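Local coordinates for 2L protein (Yaba-like disease virus, PDB 3IT8) that probably acts as a secreted MHC class I-like decoy receptor that binds tumour necrosis factor of the infected host, at residues L117-T122 with N242-E247; T214-S219 with L265-R270; S219-G224 with Y233-G238. All blocks are in the same frame, centred on the assembly; numbering follows the deposited sequence.

Contact 1. Residues L117-T122 with N242-E247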
loop_
_atom_site.group_PDB
_atom_site.type_symbol
_atom_site.label_atom_id
_atom_site.label_comp_id
_atom_site.label_asym_id
_atom_site.label_seq_id
_atom_site.Cartn_x
_atom_site.Cartn_y
_atom_site.Cartn_z
ATOM N N LEU D 117 -10.627 -3.061 -44.083
ATOM C CA LEU D 117 -12.067 -2.980 -43.894
ATOM C C LEU D 117 -12.446 -2.466 -42.499
ATOM O O LEU D 117 -12.888 -1.326 -42.352
ATOM C CB LEU D 117 -12.672 -4.361 -44.145
ATOM C CG LEU D 117 -14.166 -4.424 -44.382
ATOM C CD1 LEU D 117 -14.519 -3.482 -45.516
ATOM C CD2 LEU D 117 -14.569 -5.840 -44.710
ATOM N N ALA D 118 -12.270 -3.297 -41.476
ATOM C CA ALA D 118 -12.613 -2.906 -40.107
ATOM C C ALA D 118 -11.586 -3.334 -39.081
ATOM O O ALA D 118 -10.990 -4.404 -39.177
ATOM C CB ALA D 118 -13.969 -3.471 -39.716
ATOM N N ARG D 119 -11.424 -2.494 -38.071
ATOM C CA ARG D 119 -10.468 -2.701 -36.982
ATOM C C ARG D 119 -11.221 -2.978 -35.682
ATOM O O ARG D 119 -12.198 -2.307 -35.372
ATOM C CB ARG D 119 -9.611 -1.438 -36.865
ATOM C CG ARG D 119 -8.768 -1.317 -35.633
ATOM C CD ARG D 119 -8.054 0.035 -35.611
ATOM N NE ARG D 119 -7.017 0.144 -36.627
ATOM C CZ ARG D 119 -7.113 0.889 -37.722
ATOM N NH1 ARG D 119 -8.209 1.600 -37.942
ATOM N NH2 ARG D 119 -6.112 0.919 -38.595
ATOM N N TYR D 120 -10.775 -3.970 -34.925
ATOM C CA TYR D 120 -11.451 -4.329 -33.682
ATOM C C TYR D 120 -10.868 -3.583 -32.501
ATOM O O TYR D 120 -9.672 -3.675 -32.240
ATOM C CB TYR D 120 -11.328 -5.824 -33.417
ATOM C CG TYR D 120 -12.053 -6.282 -32.175
ATOM C CD1 TYR D 120 -13.432 -6.505 -32.190
ATOM C CD2 TYR D 120 -11.377 -6.440 -30.961
ATOM C CE1 TYR D 120 -14.120 -6.866 -31.020
ATOM C CE2 TYR D 120 -12.059 -6.800 -29.796
ATOM C CZ TYR D 120 -13.424 -7.006 -29.839
ATOM O OH TYR D 120 -14.106 -7.346 -28.706
ATOM N N HIS D 121 -11.711 -2.850 -31.780
ATOM C CA HIS D 121 -11.245 -2.094 -30.622
ATOM C C HIS D 121 -11.571 -2.773 -29.309
ATOM O O HIS D 121 -12.727 -3.031 -28.980
ATOM C CB HIS D 121 -11.807 -0.670 -30.639
ATOM C CG HIS D 121 -11.143 0.218 -31.646
ATOM N ND1 HIS D 121 -9.788 0.471 -31.631
ATOM C CD2 HIS D 121 -11.638 0.888 -32.714
ATOM C CE1 HIS D 121 -9.477 1.257 -32.646
ATOM N NE2 HIS D 121 -10.582 1.525 -33.319
ATOM N N THR D 122 -10.512 -3.073 -28.573
ATOM C CA THR D 122 -10.597 -3.728 -27.280
ATOM C C THR D 122 -11.477 -2.962 -26.301
ATOM O O THR D 122 -12.186 -3.559 -25.494
ATOM C CB THR D 122 -9.186 -3.890 -26.699
ATOM O OG1 THR D 122 -8.714 -5.208 -26.989
ATOM C CG2 THR D 122 -9.167 -3.636 -25.208
ATOM N N ASN D 242 -4.333 4.451 -43.563
ATOM C CA ASN D 242 -5.527 3.839 -42.988
ATOM C C ASN D 242 -5.116 2.897 -41.869
ATOM O O ASN D 242 -5.926 2.509 -41.029
ATOM C CB ASN D 242 -6.298 3.067 -44.046
ATOM C CG ASN D 242 -6.967 3.969 -45.030
ATOM O OD1 ASN D 242 -7.647 4.916 -44.642
ATOM N ND2 ASN D 242 -6.790 3.684 -46.317
ATOM N N TYR D 243 -3.843 2.532 -41.874
ATOM C CA TYR D 243 -3.301 1.649 -40.869
ATOM C C TYR D 243 -2.593 2.483 -39.806
ATOM O O TYR D 243 -2.151 3.598 -40.085
ATOM C CB TYR D 243 -2.294 0.683 -41.505
ATOM C CG TYR D 243 -2.889 -0.272 -42.502
ATOM C CD1 TYR D 243 -2.891 0.023 -43.857
ATOM C CD2 TYR D 243 -3.474 -1.469 -42.086
ATOM C CE1 TYR D 243 -3.465 -0.856 -44.787
ATOM C CE2 TYR D 243 -4.051 -2.350 -43.002
ATOM C CZ TYR D 243 -4.041 -2.032 -44.351
ATOM O OH TYR D 243 -4.619 -2.883 -45.259
ATOM N N GLU D 244 -2.485 1.942 -38.592
ATOM C CA GLU D 244 -1.792 2.617 -37.499
ATOM C C GLU D 244 -0.434 1.933 -37.381
ATOM O O GLU D 244 -0.350 0.718 -37.528
ATOM C CB GLU D 244 -2.551 2.427 -36.191
ATOM C CG GLU D 244 -4.026 2.728 -36.274
ATOM C CD GLU D 244 -4.770 2.281 -35.028
ATOM O OE1 GLU D 244 -4.634 1.096 -34.643
ATOM O OE2 GLU D 244 -5.496 3.108 -34.436
ATOM N N PRO D 245 0.646 2.693 -37.130
ATOM C CA PRO D 245 1.956 2.038 -37.010
ATOM C C PRO D 245 1.887 0.895 -36.002
ATOM O O PRO D 245 1.322 1.048 -34.916
ATOM C CB PRO D 245 2.876 3.174 -36.572
ATOM C CG PRO D 245 1.943 4.165 -35.941
ATOM C CD PRO D 245 0.755 4.133 -36.850
ATOM N N GLY D 246 2.459 -0.249 -36.368
ATOM C CA GLY D 246 2.391 -1.412 -35.501
ATOM C C GLY D 246 1.625 -2.522 -36.223
ATOM O O GLY D 246 1.976 -3.706 -36.124
ATOM N N GLU D 247 0.571 -2.142 -36.947
ATOM C CA GLU D 247 -0.220 -3.101 -37.720
ATOM C C GLU D 247 0.636 -3.461 -38.935
ATOM O O GLU D 247 1.246 -2.580 -39.542
ATOM C CB GLU D 247 -1.540 -2.467 -38.193
ATOM C CG GLU D 247 -2.369 -1.844 -37.085
ATOM C CD GLU D 247 -3.720 -1.275 -37.546
ATOM O OE1 GLU D 247 -3.760 -0.592 -38.586
ATOM O OE2 GLU D 247 -4.750 -1.485 -36.859
#

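Contact 2. Residues T214-S219 with L265-R270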
loop_
_atom_site.group_PDB
_atom_site.type_symbol
_atom_site.label_atom_id
_atom_site.label_comp_id
_atom_site.label_asym_id
_atom_site.label_seq_id
_atom_site.Cartn_x
_atom_site.Cartn_y
_atom_site.Cartn_z
ATOM N N THR D 214 9.510 4.407 -36.602
ATOM C CA THR D 214 10.157 5.687 -36.624
ATOM C C THR D 214 9.200 6.806 -36.234
ATOM O O THR D 214 8.035 6.828 -36.663
ATOM C CB THR D 214 10.712 5.918 -38.038
ATOM O OG1 THR D 214 11.998 6.506 -37.947
ATOM C CG2 THR D 214 9.810 6.827 -38.839
ATOM N N LYS D 215 9.701 7.726 -35.412
ATOM C CA LYS D 215 8.926 8.889 -34.971
ATOM C C LYS D 215 9.668 10.182 -35.273
ATOM O O LYS D 215 10.848 10.322 -34.956
ATOM C CB LYS D 215 8.638 8.834 -33.463
ATOM C CG LYS D 215 7.623 7.804 -33.061
ATOM C CD LYS D 215 7.201 7.950 -31.620
ATOM C CE LYS D 215 6.032 7.019 -31.334
ATOM N NZ LYS D 215 5.338 7.329 -30.047
ATOM N N TRP D 216 8.968 11.116 -35.901
ATOM C CA TRP D 216 9.544 12.420 -36.209
ATOM C C TRP D 216 9.037 13.436 -35.194
ATOM O O TRP D 216 7.837 13.708 -35.113
ATOM C CB TRP D 216 9.177 12.864 -37.628
ATOM C CG TRP D 216 9.848 12.047 -38.667
ATOM C CD1 TRP D 216 9.373 10.911 -39.239
ATOM C CD2 TRP D 216 11.155 12.262 -39.217
ATOM N NE1 TRP D 216 10.299 10.399 -40.117
ATOM C CE2 TRP D 216 11.404 11.209 -40.122
ATOM C CE3 TRP D 216 12.140 13.240 -39.032
ATOM C CZ2 TRP D 216 12.602 11.106 -40.847
ATOM C CZ3 TRP D 216 13.331 13.136 -39.752
ATOM C CH2 TRP D 216 13.550 12.076 -40.648
ATOM N N ILE D 217 9.965 13.990 -34.417
ATOM C CA ILE D 217 9.622 14.959 -33.383
ATOM C C ILE D 217 10.423 16.250 -33.513
ATOM O O ILE D 217 11.640 16.215 -33.706
ATOM C CB ILE D 217 9.884 14.358 -32.000
ATOM C CG1 ILE D 217 9.113 13.043 -31.854
ATOM C CG2 ILE D 217 9.479 15.329 -30.938
ATOM C CD1 ILE D 217 9.425 12.293 -30.594
ATOM N N GLU D 218 9.747 17.389 -33.412
ATOM C CA GLU D 218 10.435 18.667 -33.510
ATOM C C GLU D 218 11.489 18.727 -32.406
ATOM O O GLU D 218 11.195 18.420 -31.250
ATOM C CB GLU D 218 9.430 19.809 -33.397
ATOM C CG GLU D 218 8.661 20.020 -34.689
ATOM C CD GLU D 218 7.487 20.963 -34.538
ATOM O OE1 GLU D 218 7.666 22.057 -33.959
ATOM O OE2 GLU D 218 6.383 20.613 -35.009
ATOM N N SER D 219 12.714 19.106 -32.767
ATOM C CA SER D 219 13.824 19.163 -31.812
ATOM C C SER D 219 13.617 20.026 -30.565
ATOM O O SER D 219 14.267 19.801 -29.538
ATOM C CB SER D 219 15.098 19.611 -32.523
ATOM O OG SER D 219 14.916 20.883 -33.108
ATOM N N LEU D 265 15.716 0.076 -43.973
ATOM C CA LEU D 265 14.556 0.946 -44.079
ATOM C C LEU D 265 14.905 2.375 -44.479
ATOM O O LEU D 265 15.993 2.880 -44.169
ATOM C CB LEU D 265 13.840 0.971 -42.736
ATOM C CG LEU D 265 13.058 2.245 -42.423
ATOM C CD1 LEU D 265 11.744 2.235 -43.181
ATOM C CD2 LEU D 265 12.819 2.342 -40.937
ATOM N N THR D 266 13.965 3.025 -45.155
ATOM C CA THR D 266 14.137 4.407 -45.579
ATOM C C THR D 266 12.851 5.160 -45.333
ATOM O O THR D 266 11.855 4.874 -45.975
ATOM C CB THR D 266 14.465 4.504 -47.073
ATOM O OG1 THR D 266 15.798 4.039 -47.293
ATOM C CG2 THR D 266 14.352 5.936 -47.556
ATOM N N ASP D 267 12.865 6.118 -44.410
ATOM C CA ASP D 267 11.660 6.884 -44.117
ATOM C C ASP D 267 11.837 8.347 -44.486
ATOM O O ASP D 267 12.753 9.008 -44.007
ATOM C CB ASP D 267 11.293 6.758 -42.640
ATOM C CG ASP D 267 9.893 7.250 -42.355
ATOM O OD1 ASP D 267 8.962 6.825 -43.070
ATOM O OD2 ASP D 267 9.710 8.053 -41.422
ATOM N N LEU D 268 10.947 8.849 -45.334
ATOM C CA LEU D 268 11.016 10.231 -45.801
ATOM C C LEU D 268 9.966 11.129 -45.141
ATOM O O LEU D 268 8.919 10.653 -44.713
ATOM C CB LEU D 268 10.833 10.259 -47.321
ATOM C CG LEU D 268 11.368 11.476 -48.073
ATOM C CD1 LEU D 268 12.884 11.499 -47.947
ATOM C CD2 LEU D 268 10.956 11.413 -49.532
ATOM N N VAL D 269 10.245 12.429 -45.061
ATOM C CA VAL D 269 9.315 13.373 -44.448
ATOM C C VAL D 269 9.321 14.726 -45.143
ATOM O O VAL D 269 10.381 15.279 -45.454
ATOM C CB VAL D 269 9.642 13.587 -42.956
ATOM C CG1 VAL D 269 8.818 14.729 -42.386
ATOM C CG2 VAL D 269 9.340 12.330 -42.193
ATOM N N ARG D 270 8.125 15.257 -45.375
ATOM C CA ARG D 270 7.948 16.549 -46.036
ATOM C C ARG D 270 8.119 17.677 -45.020
ATOM O O ARG D 270 7.196 17.983 -44.270
ATOM C CB ARG D 270 6.548 16.613 -46.648
ATOM C CG ARG D 270 6.507 16.970 -48.118
ATOM C CD ARG D 270 6.687 18.454 -48.341
ATOM N NE ARG D 270 6.466 18.803 -49.743
ATOM C CZ ARG D 270 6.418 20.047 -50.210
ATOM N NH1 ARG D 270 6.576 21.075 -49.385
ATOM N NH2 ARG D 270 6.203 20.263 -51.502
#

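Contact 3. Residues S219-G224 with Y233-G238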
loop_
_atom_site.group_PDB
_atom_site.type_symbol
_atom_site.label_atom_id
_atom_site.label_comp_id
_atom_site.label_asym_id
_atom_site.label_seq_id
_atom_site.Cartn_x
_atom_site.Cartn_y
_atom_site.Cartn_z
ATOM N N SER D 219 12.714 19.106 -32.767
ATOM C CA SER D 219 13.824 19.163 -31.812
ATOM C C SER D 219 13.617 20.026 -30.565
ATOM O O SER D 219 14.267 19.801 -29.538
ATOM C CB SER D 219 15.098 19.611 -32.523
ATOM O OG SER D 219 14.916 20.883 -33.108
ATOM N N GLU D 220 12.730 21.014 -30.649
ATOM C CA GLU D 220 12.465 21.877 -29.503
ATOM C C GLU D 220 12.062 21.037 -28.288
ATOM O O GLU D 220 12.464 21.313 -27.158
ATOM C CB GLU D 220 11.347 22.867 -29.826
ATOM C CG GLU D 220 10.048 22.202 -30.226
ATOM C CD GLU D 220 8.872 23.159 -30.222
ATOM O OE1 GLU D 220 8.552 23.690 -29.136
ATOM O OE2 GLU D 220 8.266 23.377 -31.299
ATOM N N HIS D 221 11.276 19.998 -28.539
ATOM C CA HIS D 221 10.794 19.124 -27.481
ATOM C C HIS D 221 11.856 18.339 -26.729
ATOM O O HIS D 221 11.555 17.697 -25.724
ATOM C CB HIS D 221 9.766 18.163 -28.050
ATOM C CG HIS D 221 8.562 18.848 -28.598
ATOM N ND1 HIS D 221 7.806 19.723 -27.847
ATOM C CD2 HIS D 221 7.978 18.792 -29.818
ATOM C CE1 HIS D 221 6.804 20.173 -28.582
ATOM N NE2 HIS D 221 6.885 19.624 -29.782
ATOM N N PHE D 222 13.092 18.369 -27.201
ATOM C CA PHE D 222 14.135 17.643 -26.497
ATOM C C PHE D 222 14.932 18.558 -25.577
ATOM O O PHE D 222 15.962 18.159 -25.030
ATOM C CB PHE D 222 15.057 16.933 -27.486
ATOM C CG PHE D 222 14.422 15.746 -28.131
ATOM C CD1 PHE D 222 13.578 15.895 -29.226
ATOM C CD2 PHE D 222 14.601 14.476 -27.594
ATOM C CE1 PHE D 222 12.919 14.802 -29.773
ATOM C CE2 PHE D 222 13.948 13.382 -28.129
ATOM C CZ PHE D 222 13.103 13.547 -29.223
ATOM N N LYS D 223 14.429 19.780 -25.397
ATOM C CA LYS D 223 15.069 20.778 -24.549
ATOM C C LYS D 223 16.586 20.615 -24.400
ATOM O O LYS D 223 17.093 20.523 -23.285
ATOM C CB LYS D 223 14.423 20.781 -23.160
ATOM C CG LYS D 223 13.112 21.548 -23.056
ATOM C CD LYS D 223 11.971 20.866 -23.793
ATOM C CE LYS D 223 10.648 21.620 -23.587
ATOM N NZ LYS D 223 9.503 21.011 -24.335
ATOM N N GLY D 224 17.308 20.568 -25.516
ATOM C CA GLY D 224 18.755 20.442 -25.443
ATOM C C GLY D 224 19.361 19.056 -25.310
ATOM O O GLY D 224 20.466 18.830 -25.799
ATOM N N TYR D 233 5.913 12.631 -22.493
ATOM C CA TYR D 233 5.004 12.913 -23.596
ATOM C C TYR D 233 5.717 13.671 -24.724
ATOM O O TYR D 233 6.561 14.524 -24.450
ATOM C CB TYR D 233 3.823 13.746 -23.109
ATOM C CG TYR D 233 2.960 14.232 -24.241
ATOM C CD1 TYR D 233 2.097 13.364 -24.910
ATOM C CD2 TYR D 233 3.060 15.540 -24.697
ATOM C CE1 TYR D 233 1.360 13.787 -26.008
ATOM C CE2 TYR D 233 2.334 15.977 -25.794
ATOM C CZ TYR D 233 1.486 15.101 -26.445
ATOM O OH TYR D 233 0.770 15.545 -27.539
ATOM N N TYR D 234 5.380 13.367 -25.981
ATOM C CA TYR D 234 5.977 14.056 -27.128
ATOM C C TYR D 234 5.017 14.212 -28.297
ATOM O O TYR D 234 4.469 13.225 -28.781
ATOM C CB TYR D 234 7.179 13.298 -27.699
ATOM C CG TYR D 234 8.376 13.112 -26.801
ATOM C CD1 TYR D 234 8.554 11.930 -26.080
ATOM C CD2 TYR D 234 9.355 14.096 -26.700
ATOM C CE1 TYR D 234 9.687 11.729 -25.283
ATOM C CE2 TYR D 234 10.488 13.911 -25.902
ATOM C CZ TYR D 234 10.648 12.723 -25.198
ATOM O OH TYR D 234 11.759 12.522 -24.414
ATOM N N PRO D 235 4.789 15.448 -28.766
ATOM C CA PRO D 235 3.888 15.632 -29.916
ATOM C C PRO D 235 4.687 14.956 -31.041
ATOM O O PRO D 235 5.923 15.042 -31.028
ATOM C CB PRO D 235 3.846 17.144 -30.072
ATOM C CG PRO D 235 4.052 17.632 -28.663
ATOM C CD PRO D 235 5.155 16.741 -28.167
ATOM N N GLU D 236 4.055 14.308 -32.018
ATOM C CA GLU D 236 4.907 13.631 -32.982
ATOM C C GLU D 236 4.768 13.659 -34.498
ATOM O O GLU D 236 5.316 12.776 -35.152
ATOM C CB GLU D 236 5.041 12.168 -32.565
ATOM C CG GLU D 236 3.767 11.368 -32.688
ATOM C CD GLU D 236 4.013 9.886 -32.525
ATOM O OE1 GLU D 236 4.806 9.332 -33.317
ATOM O OE2 GLU D 236 3.419 9.275 -31.611
ATOM N N TRP D 237 4.085 14.627 -35.092
ATOM C CA TRP D 237 4.007 14.628 -36.559
ATOM C C TRP D 237 3.537 13.280 -37.107
ATOM O O TRP D 237 4.329 12.553 -37.707
ATOM C CB TRP D 237 5.388 14.923 -37.162
ATOM C CG TRP D 237 5.646 16.345 -37.541
ATOM C CD1 TRP D 237 6.836 16.871 -37.960
ATOM C CD2 TRP D 237 4.696 17.422 -37.578
ATOM N NE1 TRP D 237 6.689 18.204 -38.253
ATOM C CE2 TRP D 237 5.387 18.569 -38.029
ATOM C CE3 TRP D 237 3.327 17.529 -37.275
ATOM C CZ2 TRP D 237 4.754 19.812 -38.185
ATOM C CZ3 TRP D 237 2.699 18.763 -37.431
ATOM C CH2 TRP D 237 3.415 19.888 -37.882
ATOM N N GLY D 238 2.266 12.944 -36.910
ATOM C CA GLY D 238 1.764 11.670 -37.399
ATOM C C GLY D 238 1.817 11.515 -38.911
ATOM O O GLY D 238 1.827 12.508 -39.639
#

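Contact 1. Residues L117-T122 with N242-E247
Glu247 OE1 is gripped by two N-H groups, NH2 of Arg119 across the contact and the backbone N of Glu244 in its own loop. The contact is a salt-bridge network between two domains. Arg119 sits on strand 115-121 of the MHC-like antiparallel sheet; Glu247 and Glu244 belong to a loop of the Ig-like domain. Tyr120, next along the strand, packs on helix 148-174, whereas Arg119 extends from the other face of the sheet.

The guanidinium takes the Glu247 carboxylate side-on. Arg119 NE reaches Glu247 OE2 at 2.8 Å, and Arg119 NH2 reaches Glu247 OE1, also at 2.8 Å. Both oxygens are met on the syn side, and the two flat groups lie only 14° apart. Glu244 N comes to Glu247 OE1 from above the carboxylate plane instead, at 2.8 Å. Glu247 is thus held by both domains.

Arg119 CG stands anti to the backbone N (chi1 167°), and the chain bends at chi3, which brings NE and NH2 to face the Glu247 carboxylate. The Glu244 carboxylate lies over one face of the guanidinium. Glu244 OE1 is 3.2 Å from Arg119 NE, but well out of plane, so only charge attraction acts there. The second N-H of the same NH2 meets the loop backbone: Arg119 NH2 donates to a lone pair of Asn242 O, 2.9 Å away and in the plane of the carbonyl.

Contact 2. Residues T214-S219 with L265-R270
Trp216 and Val269 meet inside an Ig-like β-sandwich, one from each sheet. Strand 213-218 belongs to the three-stranded sheet and strand 263-271 to the four-stranded sheet. The two segments run in roughly the same direction, 27° apart, with axes that come within 9.4 Å. They face each other across the core and are not sheet neighbours.

The packed part is centred on Trp216. Its CG lies anti to the carbonyl carbon (chi1 -69°), which lays the indole in the gap between the sheets. Val269 places CG2 over one face of the five-membered pyrrole part of that indole, as a CH-pi contact. The fit is modelled too tightly for its exact spacing to be trusted. Trp216 also packs on Cys202 and Cys281, the disulfide that ties the two sheets together. This pairing of a core tryptophan with the intersheet disulfide is the hallmark of immunoglobulin domains.

The outer side is looser. Lys215 and Leu268 point away from the core, and Leu268 is exposed, resting on Thr199 and Glu201 of the adjacent strand. Arg270 is exposed too and poorly ordered.

Back in the core, a polar contact lies at the edge of the indole. Asp267 CG is anti to the backbone N, and the carboxylate reaches the edge of the ring. There Trp216 NE1 donates to Asp267 OD2 at 2.7 Å with an N-H...O angle of 169°, although the position of that oxygen is less certain.

Contact 3. Residues S219-G224 with Y233-G238
The CD of Pro235 sits over the face of the His221 imidazole, the proline ring tilted against it, where a short 3-10 turn meets a later part of the same long loop. The turn, residues 219-222, directly follows strand 213-218 of the Ig-like β-sandwich. Residues 233-238 have no regular structure and return alongside it before strand 254-255. The contact is apolar packing.

The His221 side chain can be followed outward. His221 CB sits 4.3 Å from Tyr234 CD2, at the rim of the tyrosine ring. With CG anti to the carbonyl carbon (chi1 -62°), the imidazole is presented to the proline. Its CG, ND1 and CD2 all have Pro235 CD as their nearest partner. At His221 CE1 the closest atom becomes Pro235 CG, 3.7 Å away. The tip, His221 NE2, is 3.6 Å from the same Pro235 CG. Pro235 CD stands 3.7 Å from the centroid of the His221 ring and almost on the ring normal, a CH-pi contact. The opposite face of the imidazole is covered by CG of Glu220.

Tyr234 bridges to the next residue of the turn. Its ring and that of Phe222 are near parallel, planes 24° apart, but so far displaced that they barely overlap. Phe222 packs on the outer face of the three-stranded sheet, away from the Trp216 core, against Ile217, Val280 and Val282. The Tyr234 hydroxyl is held by the backbone N of Val229, and its ring stacks on Tyr228. Phe222 CE2 and Tyr234 CE2 approach to 4.1 Å, with the tyrosine carbon over the Phe222 ring face.

Overall arrangement
The three contacts run from the domain interface to the far part of the Ig-like domain. Contact 1 joins the MHC-like sheet to the Ig-like domain. Contact 2 lies in the core of the Ig sandwich, its centre about 21 Å from that of contact 1. Contact 3 lies about 12 Å from contact 2, centre to centre, and shares Ser219 with it. A salt bridge from Lys215 to Glu236 also links these two. Along the chain, contact 3 is nested inside the loops closed by both others, while contacts 1 and 2 interlace. The long connection between strands 213-218 and 254-255 therefore first packs on its own domain, then reaches across to the other.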